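Local coordinates for protein PP1b (Porcine reproductive and respiratory syndrome virus, PDB 6JDR) that probably unwinds RNA and DNA duplexes with 5' to 3' polarity at the expense of ATP, as the zinc-binding helicase subunit of the arterivirus replicase, at residues P15-D23 and L125-N133; A227-L236 and D259-I267. The protein carries 1 engineered substitution. All coordinates share one frame; numbering follows the deposited sequence.

Contact 1: residues P15-D23 and L125-N133. With ZN (zinc ion), chain B.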
loop_
_atom_site.group_PDB
_atom_site.type_symbol
_atom_site.label_atom_id
_atom_site.label_comp_id
_atom_site.label_asym_id
_atom_site.label_seq_id
_atom_site.Cartn_x
_atom_site.Cartn_y
_atom_site.Cartn_z
ATOM N N PRO A 15 -14.018 2.554 32.890
ATOM C CA PRO A 15 -14.180 1.592 33.980
ATOM C C PRO A 15 -14.937 0.320 33.576
ATOM O O PRO A 15 -14.829 -0.689 34.266
ATOM C CB PRO A 15 -14.966 2.374 35.044
ATOM C CG PRO A 15 -15.512 3.589 34.369
ATOM C CD PRO A 15 -14.978 3.667 32.969
ATOM N N TYR A 16 -15.687 0.368 32.477
ATOM C CA TYR A 16 -16.497 -0.771 32.042
ATOM C C TYR A 16 -16.022 -1.320 30.705
ATOM O O TYR A 16 -15.130 -0.754 30.071
ATOM C CB TYR A 16 -17.970 -0.359 31.980
ATOM C CG TYR A 16 -18.445 0.169 33.312
ATOM C CD1 TYR A 16 -18.885 -0.698 34.303
ATOM C CD2 TYR A 16 -18.400 1.530 33.603
ATOM C CE1 TYR A 16 -19.294 -0.228 35.537
ATOM C CE2 TYR A 16 -18.809 2.011 34.838
ATOM C CZ TYR A 16 -19.252 1.125 35.802
ATOM O OH TYR A 16 -19.662 1.584 37.028
ATOM N N ALA A 17 -16.609 -2.438 30.295
ATOM C CA ALA A 17 -16.254 -3.078 29.035
ATOM C C ALA A 17 -17.430 -3.849 28.446
ATOM O O ALA A 17 -18.317 -4.292 29.176
ATOM C CB ALA A 17 -15.073 -4.007 29.240
ATOM N N THR A 18 -17.425 -4.009 27.123
ATOM C CA THR A 18 -18.430 -4.823 26.442
ATOM C C THR A 18 -18.053 -6.282 26.601
ATOM O O THR A 18 -16.890 -6.606 26.850
ATOM C CB THR A 18 -18.543 -4.496 24.934
ATOM O OG1 THR A 18 -17.353 -4.908 24.246
ATOM C CG2 THR A 18 -18.775 -3.002 24.717
ATOM N N ALA A 19 -19.035 -7.162 26.448
ATOM C CA ALA A 19 -18.792 -8.599 26.504
ATOM C C ALA A 19 -17.854 -9.060 25.388
ATOM O O ALA A 19 -17.190 -10.084 25.521
ATOM C CB ALA A 19 -20.110 -9.357 26.429
ATOM N N CYS A 20 -17.807 -8.305 24.289
ATOM C CA CYS A 20 -16.923 -8.620 23.166
ATOM C C CYS A 20 -15.521 -7.994 23.286
ATOM O O CYS A 20 -14.761 -7.987 22.317
ATOM C CB CYS A 20 -17.585 -8.200 21.848
ATOM S SG CYS A 20 -17.664 -6.419 21.595
ATOM N N GLY A 21 -15.182 -7.467 24.462
ATOM C CA GLY A 21 -13.805 -7.066 24.767
ATOM C C GLY A 21 -13.444 -5.606 24.547
ATOM O O GLY A 21 -12.269 -5.246 24.621
ATOM N N LEU A 22 -14.438 -4.758 24.296
ATOM C CA LEU A 22 -14.198 -3.331 24.068
ATOM C C LEU A 22 -14.318 -2.549 25.376
ATOM O O LEU A 22 -15.368 -2.583 26.020
ATOM C CB LEU A 22 -15.199 -2.785 23.044
ATOM C CG LEU A 22 -14.912 -1.388 22.485
ATOM C CD1 LEU A 22 -13.719 -1.403 21.543
ATOM C CD2 LEU A 22 -16.139 -0.845 21.772
ATOM N N ASP A 23 -13.246 -1.857 25.763
ATOM C CA ASP A 23 -13.281 -0.932 26.904
ATOM C C ASP A 23 -14.140 0.276 26.568
ATOM O O ASP A 23 -13.987 0.867 25.499
ATOM C CB ASP A 23 -11.876 -0.435 27.253
ATOM C CG ASP A 23 -11.001 -1.514 27.846
ATOM O OD1 ASP A 23 -11.504 -2.312 28.667
ATOM O OD2 ASP A 23 -9.803 -1.558 27.499
ATOM N N LEU A 125 -14.610 -12.139 28.911
ATOM C CA LEU A 125 -14.740 -11.240 27.768
ATOM C C LEU A 125 -14.143 -11.907 26.541
ATOM O O LEU A 125 -13.076 -12.520 26.623
ATOM C CB LEU A 125 -14.023 -9.912 28.031
ATOM C CG LEU A 125 -14.863 -8.791 28.644
ATOM C CD1 LEU A 125 -15.682 -9.282 29.827
ATOM C CD2 LEU A 125 -13.966 -7.629 29.048
ATOM N N LEU A 126 -14.831 -11.793 25.409
ATOM C CA LEU A 126 -14.331 -12.339 24.151
ATOM C C LEU A 126 -13.189 -11.472 23.620
ATOM O O LEU A 126 -13.083 -10.291 23.967
ATOM C CB LEU A 126 -15.454 -12.417 23.111
ATOM C CG LEU A 126 -16.642 -13.320 23.456
ATOM C CD1 LEU A 126 -17.784 -13.119 22.477
ATOM C CD2 LEU A 126 -16.228 -14.783 23.482
ATOM N N PRO A 127 -12.326 -12.051 22.771
ATOM C CA PRO A 127 -11.239 -11.261 22.188
ATOM C C PRO A 127 -11.666 -10.370 21.013
ATOM O O PRO A 127 -10.841 -9.602 20.517
ATOM C CB PRO A 127 -10.254 -12.335 21.712
ATOM C CG PRO A 127 -11.113 -13.513 21.392
ATOM C CD PRO A 127 -12.264 -13.467 22.360
ATOM N N THR A 128 -12.929 -10.453 20.584
ATOM C CA THR A 128 -13.394 -9.752 19.384
ATOM C C THR A 128 -12.818 -8.344 19.239
ATOM O O THR A 128 -12.181 -8.040 18.231
ATOM C CB THR A 128 -14.931 -9.653 19.335
ATOM O OG1 THR A 128 -15.518 -10.918 19.671
ATOM C CG2 THR A 128 -15.402 -9.230 17.941
ATOM N N CYS A 129 -13.031 -7.495 20.242
ATOM C CA CYS A 129 -12.583 -6.103 20.185
ATOM C C CYS A 129 -11.477 -5.787 21.193
ATOM O O CYS A 129 -11.297 -4.636 21.585
ATOM C CB CYS A 129 -13.774 -5.165 20.390
ATOM S SG CYS A 129 -14.998 -5.227 19.060
ATOM N N LYS A 130 -10.721 -6.807 21.587
ATOM C CA LYS A 130 -9.633 -6.650 22.555
ATOM C C LYS A 130 -8.565 -5.657 22.077
ATOM O O LYS A 130 -8.020 -4.897 22.873
ATOM C CB LYS A 130 -8.992 -8.017 22.825
ATOM C CG LYS A 130 -7.893 -8.027 23.874
ATOM C CD LYS A 130 -7.371 -9.440 24.091
ATOM C CE LYS A 130 -6.010 -9.439 24.769
ATOM N NZ LYS A 130 -5.492 -10.822 24.973
ATOM N N GLU A 131 -8.280 -5.671 20.778
ATOM C CA GLU A 131 -7.221 -4.845 20.200
ATOM C C GLU A 131 -7.739 -3.617 19.442
ATOM O O GLU A 131 -6.964 -2.940 18.766
ATOM C CB GLU A 131 -6.367 -5.702 19.256
ATOM N N ILE A 132 -9.032 -3.319 19.559
ATOM C CA ILE A 132 -9.641 -2.220 18.813
ATOM C C ILE A 132 -9.449 -0.896 19.550
ATOM O O ILE A 132 -9.623 -0.824 20.770
ATOM C CB ILE A 132 -11.147 -2.483 18.560
ATOM C CG1 ILE A 132 -11.336 -3.703 17.644
ATOM C CG2 ILE A 132 -11.832 -1.258 17.966
ATOM C CD1 ILE A 132 -10.886 -3.502 16.210
ATOM N N ASN A 133 -9.094 0.140 18.790
ATOM C CA ASN A 133 -8.875 1.490 19.314
ATOM C C ASN A 133 -9.210 2.500 18.213
ATOM O O ASN A 133 -8.384 2.779 17.342
ATOM C CB ASN A 133 -7.419 1.641 19.771
ATOM C CG ASN A 133 -7.119 3.004 20.388
ATOM O OD1 ASN A 133 -7.983 3.871 20.479
ATOM N ND2 ASN A 133 -5.876 3.193 20.814
HETATM ZN ZN ZN B . -19.919 -6.085 21.478
HETATM O O HOH W 1 -10.114 -3.113 24.108
#

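Contact 2: residues A227-L236 and D259-I267. With ZN (zinc ion), chain E.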
loop_
_atom_site.group_PDB
_atom_site.type_symbol
_atom_site.label_atom_id
_atom_site.label_comp_id
_atom_site.label_asym_id
_atom_site.label_seq_id
_atom_site.Cartn_x
_atom_site.Cartn_y
_atom_site.Cartn_z
ATOM N N ALA A 227 -7.550 -5.231 -0.924
ATOM C CA ALA A 227 -8.236 -4.434 0.096
ATOM C C ALA A 227 -9.766 -4.464 0.007
ATOM O O ALA A 227 -10.443 -4.485 1.032
ATOM C CB ALA A 227 -7.738 -2.999 0.055
ATOM N N ALA A 228 -10.307 -4.483 -1.207
ATOM C CA ALA A 228 -11.765 -4.450 -1.406
ATOM C C ALA A 228 -12.466 -5.749 -1.010
ATOM O O ALA A 228 -13.695 -5.784 -0.896
ATOM C CB ALA A 228 -12.088 -4.104 -2.852
ATOM N N TYR A 229 -11.691 -6.810 -0.804
ATOM C CA TYR A 229 -12.234 -8.108 -0.430
ATOM C C TYR A 229 -12.094 -8.413 1.063
ATOM O O TYR A 229 -12.594 -9.430 1.532
ATOM C CB TYR A 229 -11.544 -9.197 -1.254
ATOM C CG TYR A 229 -11.777 -9.044 -2.738
ATOM C CD1 TYR A 229 -12.793 -9.749 -3.378
ATOM C CD2 TYR A 229 -10.998 -8.174 -3.503
ATOM C CE1 TYR A 229 -13.021 -9.602 -4.738
ATOM C CE2 TYR A 229 -11.218 -8.020 -4.863
ATOM C CZ TYR A 229 -12.231 -8.738 -5.474
ATOM O OH TYR A 229 -12.460 -8.599 -6.825
ATOM N N CYS A 230 -11.446 -7.526 1.814
ATOM C CA CYS A 230 -11.011 -7.853 3.176
ATOM C C CYS A 230 -12.101 -7.745 4.231
ATOM O O CYS A 230 -13.077 -7.025 4.061
ATOM C CB CYS A 230 -9.833 -6.971 3.580
ATOM S SG CYS A 230 -8.276 -7.478 2.832
ATOM N N ASN A 231 -11.905 -8.471 5.327
ATOM C CA ASN A 231 -12.811 -8.436 6.471
ATOM C C ASN A 231 -12.702 -7.092 7.177
ATOM O O ASN A 231 -11.615 -6.684 7.573
ATOM C CB ASN A 231 -12.476 -9.577 7.437
ATOM C CG ASN A 231 -13.363 -9.583 8.673
ATOM O OD1 ASN A 231 -13.244 -8.716 9.544
ATOM N ND2 ASN A 231 -14.238 -10.578 8.767
ATOM N N HIS A 232 -13.835 -6.417 7.347
ATOM C CA HIS A 232 -13.844 -5.035 7.833
ATOM C C HIS A 232 -13.288 -4.917 9.247
ATOM O O HIS A 232 -12.493 -4.026 9.523
ATOM C CB HIS A 232 -15.254 -4.440 7.772
ATOM C CG HIS A 232 -15.782 -4.277 6.383
ATOM N ND1 HIS A 232 -16.965 -3.624 6.110
ATOM C CD2 HIS A 232 -15.291 -4.680 5.187
ATOM C CE1 HIS A 232 -17.189 -3.645 4.809
ATOM N NE2 HIS A 232 -16.187 -4.280 4.225
ATOM N N LEU A 233 -13.695 -5.825 10.128
ATOM C CA LEU A 233 -13.239 -5.805 11.517
ATOM C C LEU A 233 -11.740 -6.080 11.629
ATOM O O LEU A 233 -11.054 -5.449 12.435
ATOM C CB LEU A 233 -14.027 -6.817 12.364
ATOM C CG LEU A 233 -13.746 -6.789 13.873
ATOM C CD1 LEU A 233 -14.179 -5.465 14.490
ATOM C CD2 LEU A 233 -14.435 -7.948 14.575
ATOM N N ASP A 234 -11.230 -7.016 10.828
ATOM C CA ASP A 234 -9.792 -7.293 10.817
ATOM C C ASP A 234 -8.991 -6.080 10.352
ATOM O O ASP A 234 -7.890 -5.839 10.836
ATOM C CB ASP A 234 -9.462 -8.488 9.921
ATOM C CG ASP A 234 -9.901 -9.804 10.514
ATOM O OD1 ASP A 234 -10.019 -9.897 11.752
ATOM O OD2 ASP A 234 -10.120 -10.758 9.748
ATOM N N VAL A 235 -9.544 -5.325 9.410
ATOM C CA VAL A 235 -8.878 -4.125 8.923
ATOM C C VAL A 235 -8.787 -3.087 10.043
ATOM O O VAL A 235 -7.754 -2.434 10.213
ATOM C CB VAL A 235 -9.588 -3.540 7.685
ATOM C CG1 VAL A 235 -9.056 -2.154 7.353
ATOM C CG2 VAL A 235 -9.407 -4.473 6.498
ATOM N N LEU A 236 -9.867 -2.950 10.808
ATOM C CA LEU A 236 -9.871 -2.050 11.954
ATOM C C LEU A 236 -8.883 -2.494 13.038
ATOM O O LEU A 236 -8.280 -1.655 13.702
ATOM C CB LEU A 236 -11.277 -1.924 12.533
ATOM C CG LEU A 236 -12.314 -1.218 11.659
ATOM C CD1 LEU A 236 -13.637 -1.152 12.400
ATOM C CD2 LEU A 236 -11.849 0.179 11.273
ATOM N N ASP A 259 -21.008 -3.743 -4.146
ATOM C CA ASP A 259 -19.799 -3.135 -3.618
ATOM C C ASP A 259 -19.848 -3.055 -2.100
ATOM O O ASP A 259 -20.625 -2.292 -1.529
ATOM C CB ASP A 259 -19.608 -1.740 -4.210
ATOM C CG ASP A 259 -18.308 -1.091 -3.776
ATOM O OD1 ASP A 259 -18.172 0.135 -3.980
ATOM O OD2 ASP A 259 -17.425 -1.791 -3.232
ATOM N N SER A 260 -19.013 -3.866 -1.462
ATOM C CA SER A 260 -18.763 -3.767 -0.039
ATOM C C SER A 260 -17.262 -3.653 0.166
ATOM O O SER A 260 -16.494 -4.452 -0.360
ATOM C CB SER A 260 -19.301 -4.993 0.694
ATOM O OG SER A 260 -18.768 -5.076 2.001
ATOM N N HIS A 261 -16.853 -2.638 0.914
ATOM C CA HIS A 261 -15.457 -2.455 1.270
ATOM C C HIS A 261 -15.402 -1.645 2.550
ATOM O O HIS A 261 -16.348 -0.930 2.868
ATOM C CB HIS A 261 -14.698 -1.747 0.146
ATOM C CG HIS A 261 -15.278 -0.420 -0.234
ATOM N ND1 HIS A 261 -16.214 -0.277 -1.235
ATOM C CD2 HIS A 261 -15.056 0.824 0.255
ATOM C CE1 HIS A 261 -16.542 0.998 -1.349
ATOM N NE2 HIS A 261 -15.856 1.687 -0.456
ATOM N N CYS A 262 -14.307 -1.758 3.288
ATOM C CA CYS A 262 -14.194 -1.057 4.563
ATOM C C CYS A 262 -14.334 0.448 4.350
ATOM O O CYS A 262 -13.731 1.008 3.434
ATOM C CB CYS A 262 -12.866 -1.375 5.250
ATOM S SG CYS A 262 -12.861 -0.986 7.017
ATOM N N TYR A 263 -15.142 1.089 5.191
ATOM C CA TYR A 263 -15.398 2.532 5.093
ATOM C C TYR A 263 -14.113 3.370 5.103
ATOM O O TYR A 263 -14.069 4.445 4.506
ATOM C CB TYR A 263 -16.309 2.999 6.234
ATOM C CG TYR A 263 -15.578 3.144 7.549
ATOM C CD1 TYR A 263 -15.078 4.380 7.955
ATOM C CD2 TYR A 263 -15.355 2.043 8.371
ATOM C CE1 TYR A 263 -14.386 4.516 9.148
ATOM C CE2 TYR A 263 -14.671 2.170 9.569
ATOM C CZ TYR A 263 -14.188 3.408 9.953
ATOM O OH TYR A 263 -13.507 3.537 11.140
ATOM N N VAL A 264 -13.078 2.880 5.786
ATOM C CA VAL A 264 -11.819 3.615 5.897
ATOM C C VAL A 264 -11.214 3.979 4.541
ATOM O O VAL A 264 -10.544 5.005 4.427
ATOM C CB VAL A 264 -10.755 2.868 6.742
ATOM C CG1 VAL A 264 -11.218 2.721 8.186
ATOM C CG2 VAL A 264 -10.389 1.516 6.136
ATOM N N PHE A 265 -11.466 3.162 3.517
ATOM C CA PHE A 265 -10.899 3.402 2.185
ATOM C C PHE A 265 -11.483 4.629 1.496
ATOM O O PHE A 265 -10.827 5.230 0.649
ATOM C CB PHE A 265 -11.074 2.180 1.273
ATOM C CG PHE A 265 -10.530 0.907 1.851
ATOM C CD1 PHE A 265 -9.345 0.898 2.575
ATOM C CD2 PHE A 265 -11.205 -0.288 1.665
ATOM C CE1 PHE A 265 -8.852 -0.278 3.111
ATOM C CE2 PHE A 265 -10.716 -1.466 2.194
ATOM C CZ PHE A 265 -9.540 -1.465 2.919
ATOM N N ASP A 266 -12.705 4.999 1.867
ATOM C CA ASP A 266 -13.351 6.193 1.326
ATOM C C ASP A 266 -12.879 7.488 1.993
ATOM O O ASP A 266 -13.179 8.575 1.508
ATOM C CB ASP A 266 -14.869 6.061 1.443
ATOM C CG ASP A 266 -15.403 4.868 0.674
ATOM O OD1 ASP A 266 -15.014 4.701 -0.501
ATOM O OD2 ASP A 266 -16.199 4.088 1.241
ATOM N N ILE A 267 -12.155 7.372 3.101
ATOM C CA ILE A 267 -11.583 8.537 3.784
ATOM C C ILE A 267 -10.053 8.476 3.843
ATOM O O ILE A 267 -9.410 9.345 4.427
ATOM C CB ILE A 267 -12.180 8.710 5.201
ATOM C CG1 ILE A 267 -11.970 7.455 6.056
ATOM C CG2 ILE A 267 -13.668 9.020 5.106
ATOM C CD1 ILE A 267 -12.371 7.630 7.509
HETATM ZN ZN ZN E . -15.833 -6.260 -1.712
HETATM O O HOH W 2 -12.792 -4.087 2.310
HETATM O O HOH W 3 -15.001 -6.064 2.302
HETATM O O HOH W 4 -15.669 -4.133 -3.089
#

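Contact 1: residues P15-D23 and L125-N133
Two backbone hydrogen bonds tie the type I turn Thr18-Gly21 to residues 125-133: Leu126 N gives to Ala19 O at 2.9 Å, and Cys129 N to Cys20 O at 2.7 Å, the latter approaching the oxygen almost head-on (C=O...N 170°). Gly21 also runs close to residues 125-133, its CA 3.4 Å from Leu126 O in a CA-H...O contact; having no side chain, it lets the two backbones approach this closely. Cys20 SG stands between its own backbone N and carbonyl carbon (chi1 72°), a torsion that turns it to the zinc, bound at 2.3 Å, while Cys129 SG comes within 3.9 Å of the same sulfur without taking part in the site. On one flank Leu125 lays its CG against Thr18 O and its CD2 against Ala17 CB; on the other Leu22 packs CB on Cys129 CB, 3.8 Å away, and reaches Ile132 CG2 with CD1. Thr18 OG1 accepts from Leu22 N, just past the turn. A water lies within hydrogen-bonding distance of Gly21 O and Lys130 O and can bridge them. His32, His34 and Cys35 complete the zinc site of the zinc-binding domain. Cys20 thus serves the metal through SG and residues 125-133 through its carbonyl, so the zinc-site turn is itself part of the contact.

Contact 2: residues A227-L236 and D259-I267
His232, with CG anti to its carbonyl carbon (chi1 -66°), swings its ring from the first turn of helix 232-239 over the backbone of Cys262, whose own SG is carried anti to the backbone N (chi1 -162°) toward Val235. Cys262 CA sits over the centre of the imidazole, 3.8 Å from the centroid and 8° off the normal, a CH-pi contact, while Cys262 SG meets Val235 CG1. Further along the helix, Leu236 CD2 reaches Tyr263 OH at 3.7 Å, the two side chains crossing at about a right angle, and also touches Val264 CG1. At the other end Ala227 CB rests on Phe265 CZ. No clear direct hydrogen bond joins the segments; polar atoms are bridged instead. One water accepts from Cys262 N and lies 2.7 Å from Ala227 O, to which it can donate, and a second links Cys230 O with His232 NE2. The zinc ion is held by two backbone carbonyls, Ala228 O at 2.3 Å and Ser260 O at 2.4 Å, and by a water that donates to Asp259 OD2; its charge would offset the closeness of the two oxygens. Beside it, His261 gives ND1 to Asp259 OD2 in its ring plane and NE2 to both oxygens of Asp266. Asn231 OD1 caps the helix by accepting from Asp234 N. Both segments belong to the helicase core; around them, Val235 and Phe265 lean on Leu224 of strand 222-224, Tyr263 and Leu236 on Val137 of helix 134-142, and His232 on Val67 of helix 63-67.

In the fold
The two contacts follow one another along the chain, their centres about 21 Å apart, and meet through residues 125-133 and helix 232-239: Thr128 CG2 touches Leu233 CD2 at 3.7 Å, and Ile132 CD1 packs against the same helix. Contact 1 lies far from the chain centre, where the zinc-binding domain meets the segment leading into helix 134-142; contact 2 belongs to the helicase core. Both are partly buried, yet their chemistry differs. Direct backbone hydrogen bonds close contact 1, and its zinc has the Cys and His ligands usual for a structural site. Contact 2 relies on apolar packing and waters, with a zinc bridging two main-chain oxygens, beside the exposed Ser260.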